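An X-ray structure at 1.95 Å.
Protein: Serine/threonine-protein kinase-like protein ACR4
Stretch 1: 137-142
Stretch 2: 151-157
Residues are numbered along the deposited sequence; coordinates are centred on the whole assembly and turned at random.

Stretch 1, residues 137-142: DKQLHS
Stretch 2 151-157: CALSSKD

Antiparallel strands are joined by backbone pairing, and side chains then fill the two faces; residues 137-142 and 151-157 of ACR4 illustrate this, burying 453 Å² between them. Leu140 pairs with Ser154 (CA-CA 4.7 Å, non-hydrogen-bonded), both pointing to one face, and His141 with Leu153 (CA-CA 5.4 Å, hydrogen-bonded) to the other, the strand directions diverging by 120°. The chain turns a corner at Asp137 and Lys138. Lys138 (phi/psi -132/155; m, t, m, m) brings CD to 3.8 Å from Ser154 OG. Gln139 (-76/127; m, m) accepts from Ser155 N through its O at 2.8 Å, nearly linearly (175°). A water donates to Gln139 O and Ser154 OG, both at 2.6 Å, and accepts from Lys156 N at 2.8 Å; Ser154 OG (-66/125, chi1 t) donates to Asp157 OD1 at 2.7 Å. Leu140 (-121/151; m, t) suits its buried site, setting aliphatic CB 4.1 Å from Ala152 CB (-165/160). Extended His141 (-149/-179) bonds Leu153 (-99/136; m, t) twice, N to O at 2.9 Å and O to N at 2.8 Å. Its flat ring (chi1 p, chi2 96°) offers a face to aliphatic Leu153 CB, 4.2 Å from the centroid, while ND1 lies 2.8 Å from Ser142 OG in a hydrogen bond. Ser142 (55/54, chi1 m) packs CB 4.0 Å from Leu153 CD1.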

# COMPACT_ATOMS: atom_id res chain seq x y z
N ASP A 137 3.16 19.54 10.63
CA ASP A 137 2.46 20.37 11.66
C ASP A 137 1.07 19.79 11.96
O ASP A 137 0.30 20.47 12.68
CB ASP A 137 2.37 21.83 11.20
CG ASP A 137 1.72 22.04 9.85
OD1 ASP A 137 1.07 21.09 9.35
OD2 ASP A 137 1.86 23.14 9.29
N LYS A 138 0.76 18.59 11.46
CA LYS A 138 -0.53 17.89 11.66
C LYS A 138 -0.28 16.43 12.07
O LYS A 138 0.78 15.89 11.72
CB LYS A 138 -1.37 17.90 10.38
CG LYS A 138 -1.93 19.25 9.96
CD LYS A 138 -2.95 19.17 8.84
CE LYS A 138 -2.42 18.50 7.59
NZ LYS A 138 -1.21 19.18 7.06
N GLN A 139 -1.24 15.83 12.78
CA GLN A 139 -1.30 14.37 13.06
C GLN A 139 -1.76 13.66 11.78
O GLN A 139 -2.80 14.07 11.22
CB GLN A 139 -2.24 14.10 14.23
CG GLN A 139 -1.74 14.65 15.56
CD GLN A 139 -0.48 13.97 16.03
OE1 GLN A 139 -0.35 12.75 15.99
NE2 GLN A 139 0.48 14.76 16.49
N LEU A 140 -1.00 12.65 11.32
CA LEU A 140 -1.25 11.92 10.06
C LEU A 140 -1.45 10.42 10.35
O LEU A 140 -0.87 9.93 11.33
CB LEU A 140 -0.07 12.13 9.10
CG LEU A 140 0.22 13.57 8.71
CD1 LEU A 140 1.53 13.66 7.94
CD2 LEU A 140 -0.91 14.17 7.89
N HIS A 141 -2.23 9.75 9.50
CA HIS A 141 -2.36 8.26 9.44
C HIS A 141 -2.65 7.85 8.00
O HIS A 141 -2.71 8.74 7.13
CB HIS A 141 -3.43 7.78 10.43
CG HIS A 141 -4.81 8.25 10.11
ND1 HIS A 141 -5.70 7.46 9.40
CD2 HIS A 141 -5.45 9.40 10.39
CE1 HIS A 141 -6.84 8.12 9.26
NE2 HIS A 141 -6.71 9.31 9.86
N SER A 142 -2.83 6.55 7.76
CA SER A 142 -3.18 5.95 6.45
C SER A 142 -2.17 6.38 5.38
O SER A 142 -2.59 6.91 4.33
CB SER A 142 -4.59 6.31 6.06
OG SER A 142 -5.51 5.91 7.07
N CYS A 151 1.52 9.97 0.31
CA CYS A 151 0.33 10.68 0.86
C CYS A 151 -0.03 10.12 2.24
O CYS A 151 0.53 9.08 2.63
CB CYS A 151 -0.87 10.57 -0.07
SG CYS A 151 -0.58 11.32 -1.69
N ALA A 152 -0.94 10.81 2.93
CA ALA A 152 -1.48 10.44 4.26
C ALA A 152 -2.74 11.26 4.53
O ALA A 152 -2.91 12.32 3.88
CB ALA A 152 -0.44 10.65 5.33
N LEU A 153 -3.59 10.79 5.45
CA LEU A 153 -4.83 11.49 5.89
C LEU A 153 -4.55 12.22 7.20
O LEU A 153 -3.91 11.62 8.08
CB LEU A 153 -5.96 10.47 6.05
CG LEU A 153 -6.48 9.85 4.76
CD1 LEU A 153 -7.55 8.81 5.05
CD2 LEU A 153 -7.01 10.92 3.81
N SER A 154 -5.01 13.46 7.31
CA SER A 154 -5.01 14.27 8.55
C SER A 154 -5.95 13.62 9.57
O SER A 154 -7.12 13.39 9.21
CB SER A 154 -5.39 15.70 8.27
OG SER A 154 -5.51 16.44 9.48
N SER A 155 -5.45 13.32 10.77
CA SER A 155 -6.22 12.69 11.88
C SER A 155 -7.31 13.65 12.38
O SER A 155 -8.35 13.16 12.86
CB SER A 155 -5.29 12.28 13.00
OG SER A 155 -6.03 11.78 14.11
N LYS A 156 -7.07 14.96 12.26
CA LYS A 156 -7.95 16.04 12.79
C LYS A 156 -9.18 16.21 11.90
O LYS A 156 -10.31 16.18 12.44
CB LYS A 156 -7.17 17.36 12.90
N ASP A 157 -8.99 16.42 10.59
CA ASP A 157 -10.05 16.86 9.64
C ASP A 157 -10.11 15.95 8.40
O ASP A 157 -10.64 16.42 7.38
CB ASP A 157 -9.85 18.32 9.25
CG ASP A 157 -8.59 18.59 8.45
OD1 ASP A 157 -7.65 17.78 8.53
OD2 ASP A 157 -8.55 19.62 7.74
O HOH W 1 -4.49 15.96 11.84